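Local coordinates for phosphoribosyl-AMP cyclohydrolase (Medicago truncatula, PDB 7BGM), which catalyses the second and third steps of plant histidine biosynthesis, probably hydrolysing phosphoribosyl-ATP to phosphoribosyl-AMP and then opening the adenine ring of that product, at residues A[32-37]-A[103-108]; A[20-25]-A[83-88]. All blocks are in the same frame, centred on the assembly; numbering follows the deposited sequence.

Contact 1 of 2, residues A[32-37]-A[103-108]. With ZN (zinc ion), chain C.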
loop_
_atom_site.group_PDB
_atom_site.type_symbol
_atom_site.label_atom_id
_atom_site.label_comp_id
_atom_site.label_asym_id
_atom_site.label_seq_id
_atom_site.Cartn_x
_atom_site.Cartn_y
_atom_site.Cartn_z
ATOM N N LEU A 32 -2.726 7.773 3.698
ATOM C CA LEU A 32 -2.237 9.059 4.170
ATOM C C LEU A 32 -3.150 9.642 5.233
ATOM O O LEU A 32 -2.668 10.184 6.250
ATOM C CB LEU A 32 -2.142 10.035 2.991
ATOM C CG LEU A 32 -1.263 9.536 1.819
ATOM C CD1 LEU A 32 -1.310 10.482 0.602
ATOM C CD2 LEU A 32 0.178 9.326 2.298
ATOM N N MET A 33 -4.459 9.623 4.964
ATOM C CA MET A 33 -5.441 10.251 5.869
ATOM C C MET A 33 -6.818 9.801 5.401
ATOM O O MET A 33 -6.991 9.345 4.262
ATOM C CB MET A 33 -5.369 11.804 5.862
ATOM C CG MET A 33 -5.686 12.381 4.484
ATOM S SD MET A 33 -5.793 14.185 4.453
ATOM C CE MET A 33 -7.353 14.463 5.299
ATOM N N GLN A 34 -7.812 9.989 6.272
ATOM C CA GLN A 34 -9.178 9.698 5.891
ATOM C C GLN A 34 -10.054 10.812 6.438
ATOM O O GLN A 34 -9.854 11.258 7.581
ATOM C CB GLN A 34 -9.633 8.323 6.421
ATOM C CG GLN A 34 -11.148 8.031 6.208
ATOM C CD GLN A 34 -11.990 8.358 7.461
ATOM O OE1 GLN A 34 -11.757 7.812 8.543
ATOM N NE2 GLN A 34 -12.972 9.238 7.303
ATOM N N GLY A 35 -10.942 11.323 5.565
ATOM C CA GLY A 35 -11.933 12.287 5.967
ATOM C C GLY A 35 -13.274 12.031 5.327
ATOM O O GLY A 35 -13.622 10.881 5.050
ATOM N N PHE A 36 -14.037 13.091 5.091
ATOM C CA PHE A 36 -15.352 12.997 4.482
ATOM C C PHE A 36 -15.391 13.963 3.303
ATOM O O PHE A 36 -14.609 14.926 3.231
ATOM C CB PHE A 36 -16.486 13.280 5.531
ATOM C CG PHE A 36 -16.598 12.199 6.538
ATOM C CD1 PHE A 36 -15.764 12.182 7.660
ATOM C CD2 PHE A 36 -17.489 11.150 6.346
ATOM C CE1 PHE A 36 -15.813 11.134 8.572
ATOM C CE2 PHE A 36 -17.568 10.109 7.266
ATOM C CZ PHE A 36 -16.717 10.090 8.367
ATOM N N ALA A 37 -16.263 13.685 2.344
ATOM C CA ALA A 37 -16.398 14.543 1.190
ATOM C C ALA A 37 -17.878 14.695 0.873
ATOM O O ALA A 37 -18.632 13.727 0.995
ATOM C CB ALA A 37 -15.638 13.962 -0.007
ATOM N N THR A 103 2.094 10.126 7.655
ATOM C CA THR A 103 0.675 9.830 7.524
ATOM C C THR A 103 0.026 10.076 8.861
ATOM O O THR A 103 0.701 10.217 9.905
ATOM C CB THR A 103 0.366 8.372 7.130
ATOM O OG1 THR A 103 0.593 7.538 8.289
ATOM C CG2 THR A 103 1.271 7.930 5.942
ATOM N N CYS A 104 -1.292 10.068 8.831
ATOM C CA CYS A 104 -2.021 10.265 10.077
ATOM C C CYS A 104 -2.081 9.001 10.956
ATOM O O CYS A 104 -2.609 9.069 12.074
ATOM C CB CYS A 104 -3.439 10.766 9.795
ATOM S SG CYS A 104 -3.549 12.417 9.089
ATOM N N TYR A 105 -1.531 7.880 10.528
ATOM C CA TYR A 105 -1.716 6.586 11.200
ATOM C C TYR A 105 -0.398 6.112 11.770
ATOM O O TYR A 105 0.428 5.531 11.066
ATOM C CB TYR A 105 -2.313 5.526 10.248
ATOM C CG TYR A 105 -3.701 5.883 9.743
ATOM C CD1 TYR A 105 -4.849 5.449 10.441
ATOM C CD2 TYR A 105 -3.879 6.698 8.612
ATOM C CE1 TYR A 105 -6.125 5.757 9.975
ATOM C CE2 TYR A 105 -5.146 7.031 8.153
ATOM C CZ TYR A 105 -6.269 6.543 8.828
ATOM O OH TYR A 105 -7.516 6.891 8.342
ATOM N N TYR A 106 -0.186 6.423 13.056
ATOM C CA TYR A 106 1.037 6.100 13.776
ATOM C C TYR A 106 0.749 5.658 15.216
ATOM O O TYR A 106 1.666 5.659 16.059
ATOM C CB TYR A 106 1.967 7.325 13.762
ATOM C CG TYR A 106 1.283 8.573 14.196
ATOM C CD1 TYR A 106 1.112 8.839 15.558
ATOM C CD2 TYR A 106 0.850 9.519 13.266
ATOM C CE1 TYR A 106 0.497 9.986 15.982
ATOM C CE2 TYR A 106 0.212 10.689 13.678
ATOM C CZ TYR A 106 0.044 10.918 15.047
ATOM O OH TYR A 106 -0.586 12.051 15.519
ATOM N N THR A 107 -0.500 5.306 15.538
ATOM C CA THR A 107 -0.871 4.944 16.902
ATOM C C THR A 107 -1.235 3.461 16.928
ATOM O O THR A 107 -2.374 3.080 16.612
ATOM C CB THR A 107 -2.032 5.828 17.362
ATOM O OG1 THR A 107 -1.609 7.225 17.305
ATOM C CG2 THR A 107 -2.480 5.480 18.805
ATOM N N PRO A 108 -0.287 2.575 17.243
ATOM C CA PRO A 108 -0.573 1.128 17.181
ATOM C C PRO A 108 -1.254 0.689 18.462
ATOM O O PRO A 108 -0.781 0.981 19.556
ATOM C CB PRO A 108 0.813 0.492 17.025
ATOM C CG PRO A 108 1.758 1.487 17.717
ATOM C CD PRO A 108 1.101 2.860 17.653
HETATM ZN ZN ZN C . -3.261 13.667 11.010
#
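The backbone amide of C104 points at the carbonyl oxygen of L32, with C104 N and L32 O 2.9 Å apart and an N-H...O angle of 164°, a bond that ties the turn at C104 to strand 31-37. T103 packs beside this bond: its CG2 meets CD2 of L32 at 4.1 Å, the two side chains crossing at about a right angle. On its other branch, OG1 accepts the amide of Y105 (T103 OG1 to Y105 N 3.1 Å), closing an ST turn over T103-Y105, with C104 in its middle. An alanine in place of T103 would probably leave the Y105 amide without this acceptor, free the turn to relax and open a gap beside the L32 methyl. With SG anti to its carbonyl carbon (chi1 -67°), C104 turns the sulfur to the zinc, SG to zinc 2.3 Å, and past M33 CB at 3.8 Å. C97 of the same chain and C81 of the second subunit complete the protein ligands, a cysteine zinc site built across the dimer interface of the phosphoribosyl-AMP cyclohydrolase domain. M33 and C104 both contact AMP in other crystal structures of this protein, which places the contact at the nucleotide site. L32 and M33 together face A23 in a classic beta bulge. The Y105 ring offers its edge to the strand, with CE2 4.0 Å from CA of M33. Y105 OH packs against Q34 CB at 3.2 Å, a contact with carbon; Y105 OH and Q34 OE1 both hydrogen-bond to S85 OG of the second subunit. The Q34 amide, its chain bent at chi2, hydrogen-bonds through NE2 to G35 O at 2.9 Å; the donor stands above the carbonyl plane of G35, while G35 O lies in the plane of the Q34 amide.

Contact 2 of 2, residues A[20-25]-A[83-88]; sequences VAIAQN and RDSIIY. With ZN (zinc ion), chain D.
The phenol ring of Y88 carries the methyl of A21 over one face in a CH-pi contact, with A21 CB 4.3 Å from the ring centroid and 26° off the normal. The closest ring atom is CE2, 3.9 Å from A21 CB. F53 meets the same ring with its plane turned by about 55°, V42 and T45 of helix 39-48 pack on the tyrosine, and the hydroxyl is hydrogen-bonded to T52 O. The Q24 side chain, extended beyond CG, crosses that of I87 obliquely, Q24 OE1 3.9 Å from I87 CG2, while NE2 is tied to G29 O. S85 lies on the face of I22 and I87; its OG, 4.1 Å from I22 CD1, bonds to Q34 and Y105 of the second subunit. The backbones run parallel and in register from V20 opposite S85 to A23 opposite Y88. I86 N to V20 O (2.8 Å) and Y88 N to I22 O (2.7 Å) alternate with bonds from I22 N to I86 O and from Q24 N to Y88 O. The ladder begins with a weak bond, V20 N to D84 O. There D84 turns to a zinc ion (OD1 to zinc 1.9 Å), joined by D80, D82 and two waters: a three-aspartate metal site set at the end of a parallel strand pair within the mixed sheet of the cyclohydrolase domain.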
loop_
_atom_site.group_PDB
_atom_site.type_symbol
_atom_site.label_atom_id
_atom_site.label_comp_id
_atom_site.label_asym_id
_atom_site.label_seq_id
_atom_site.Cartn_x
_atom_site.Cartn_y
_atom_site.Cartn_z
ATOM N N VAL A 20 -17.268 8.738 2.753
ATOM C CA VAL A 20 -15.919 8.615 3.323
ATOM C C VAL A 20 -14.919 8.795 2.191
ATOM O O VAL A 20 -15.108 8.233 1.108
ATOM C CB VAL A 20 -15.734 7.241 3.989
ATOM C CG1 VAL A 20 -14.252 6.962 4.312
ATOM C CG2 VAL A 20 -16.583 7.143 5.248
ATOM N N ALA A 21 -13.885 9.602 2.418
ATOM C CA ALA A 21 -12.815 9.766 1.435
ATOM C C ALA A 21 -11.475 9.415 2.055
ATOM O O ALA A 21 -11.066 10.006 3.065
ATOM C CB ALA A 21 -12.758 11.195 0.864
ATOM N N ILE A 22 -10.748 8.524 1.379
ATOM C CA ILE A 22 -9.484 8.001 1.880
ATOM C C ILE A 22 -8.397 8.408 0.917
ATOM O O ILE A 22 -8.510 8.138 -0.288
ATOM C CB ILE A 22 -9.515 6.480 2.023
ATOM C CG1 ILE A 22 -10.689 6.051 2.872
ATOM C CG2 ILE A 22 -8.164 5.969 2.544
ATOM C CD1 ILE A 22 -10.953 4.573 2.771
ATOM N N ALA A 23 -7.368 9.113 1.421
ATOM C CA ALA A 23 -6.226 9.433 0.571
ATOM C C ALA A 23 -5.155 8.365 0.711
ATOM O O ALA A 23 -4.748 8.018 1.841
ATOM C CB ALA A 23 -5.654 10.811 0.907
ATOM N N GLN A 24 -4.639 7.902 -0.438
ATOM C CA GLN A 24 -3.704 6.780 -0.465
ATOM C C GLN A 24 -2.548 7.126 -1.394
ATOM O O GLN A 24 -2.767 7.658 -2.493
ATOM C CB GLN A 24 -4.403 5.474 -0.930
ATOM C CG GLN A 24 -3.419 4.287 -0.991
ATOM C CD GLN A 24 -4.109 2.996 -1.343
ATOM O OE1 GLN A 24 -5.041 2.985 -2.168
ATOM N NE2 GLN A 24 -3.637 1.875 -0.743
ATOM N N ASN A 25 -1.323 6.834 -0.953
ATOM C CA ASN A 25 -0.114 7.106 -1.745
ATOM C C ASN A 25 -0.116 6.227 -3.002
ATOM O O ASN A 25 -0.139 4.994 -2.904
ATOM C CB ASN A 25 1.118 6.847 -0.872
ATOM C CG ASN A 25 2.432 7.238 -1.564
ATOM O OD1 ASN A 25 2.710 6.828 -2.685
ATOM N ND2 ASN A 25 3.234 8.072 -0.891
ATOM N N ARG A 83 -20.601 2.284 -3.419
ATOM C CA ARG A 83 -20.481 3.695 -3.827
ATOM C C ARG A 83 -20.624 4.671 -2.656
ATOM O O ARG A 83 -21.024 5.817 -2.853
ATOM C CB ARG A 83 -21.492 4.021 -4.940
ATOM C CG ARG A 83 -21.515 2.970 -6.045
ATOM C CD ARG A 83 -22.459 3.318 -7.160
ATOM N NE ARG A 83 -21.989 4.329 -8.100
ATOM C CZ ARG A 83 -21.214 4.070 -9.157
ATOM N NH1 ARG A 83 -20.762 2.843 -9.403
ATOM N NH2 ARG A 83 -20.893 5.038 -9.980
ATOM N N ASP A 84 -20.296 4.263 -1.437
ATOM C CA ASP A 84 -20.290 5.208 -0.311
ATOM C C ASP A 84 -18.897 5.498 0.246
ATOM O O ASP A 84 -18.777 6.133 1.300
ATOM C CB ASP A 84 -21.201 4.715 0.828
ATOM C CG ASP A 84 -20.787 3.346 1.366
ATOM O OD1 ASP A 84 -19.680 2.835 0.994
ATOM O OD2 ASP A 84 -21.576 2.775 2.140
ATOM N N SER A 85 -17.843 5.043 -0.433
ATOM C CA SER A 85 -16.463 5.168 0.003
ATOM C C SER A 85 -15.610 5.497 -1.216
ATOM O O SER A 85 -15.813 4.924 -2.290
ATOM C CB SER A 85 -16.007 3.859 0.648
ATOM O OG SER A 85 -14.703 4.008 1.157
ATOM N N ILE A 86 -14.712 6.465 -1.073
ATOM C CA ILE A 86 -13.920 7.007 -2.168
ATOM C C ILE A 86 -12.460 6.894 -1.806
ATOM O O ILE A 86 -12.087 7.263 -0.688
ATOM C CB ILE A 86 -14.279 8.482 -2.411
ATOM C CG1 ILE A 86 -15.786 8.564 -2.708
ATOM C CG2 ILE A 86 -13.411 9.063 -3.509
ATOM C CD1 ILE A 86 -16.330 9.990 -2.829
ATOM N N ILE A 87 -11.620 6.429 -2.754
ATOM C CA ILE A 87 -10.174 6.572 -2.631
ATOM C C ILE A 87 -9.720 7.700 -3.527
ATOM O O ILE A 87 -10.008 7.720 -4.743
ATOM C CB ILE A 87 -9.402 5.285 -2.981
ATOM C CG1 ILE A 87 -9.813 4.121 -2.062
ATOM C CG2 ILE A 87 -7.870 5.584 -2.847
ATOM C CD1 ILE A 87 -9.144 2.783 -2.418
ATOM N N TYR A 88 -8.978 8.648 -2.927
ATOM C CA TYR A 88 -8.179 9.622 -3.660
ATOM C C TYR A 88 -6.773 9.049 -3.772
ATOM O O TYR A 88 -6.021 9.035 -2.785
ATOM C CB TYR A 88 -8.120 10.955 -2.914
ATOM C CG TYR A 88 -9.385 11.711 -2.728
ATOM C CD1 TYR A 88 -10.486 11.567 -3.594
ATOM C CD2 TYR A 88 -9.462 12.662 -1.711
ATOM C CE1 TYR A 88 -11.629 12.342 -3.407
ATOM C CE2 TYR A 88 -10.594 13.433 -1.518
ATOM C CZ TYR A 88 -11.671 13.287 -2.370
ATOM O OH TYR A 88 -12.775 14.099 -2.154
HETATM ZN ZN ZN D . -19.059 1.023 0.894
HETATM O O HOH W 1 -19.920 -0.269 2.182
HETATM O O HOH W 2 -17.899 1.540 2.602
#

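From the N terminus, the chain first lays down 20-25, then turns back into 32-37, its antiparallel neighbour in the sheet. L32 N to A23 O and G35 N to A21 O, both 2.8 Å, are probable hydrogen bonds that join the two contacts directly. After helix 39-48 and several short strands, 83-88 returns to 20-25, so contact 2 closes a loop of 57 residues. The chain then continues to 103-108, where contact 1 closes a loop of 65 residues on 32-37. The segments alternate, so the loops cross instead of nesting. Contact 2 binds sheet strands to each other; contact 1 fixes the zinc-binding turn to the sheet. Both touch the second subunit.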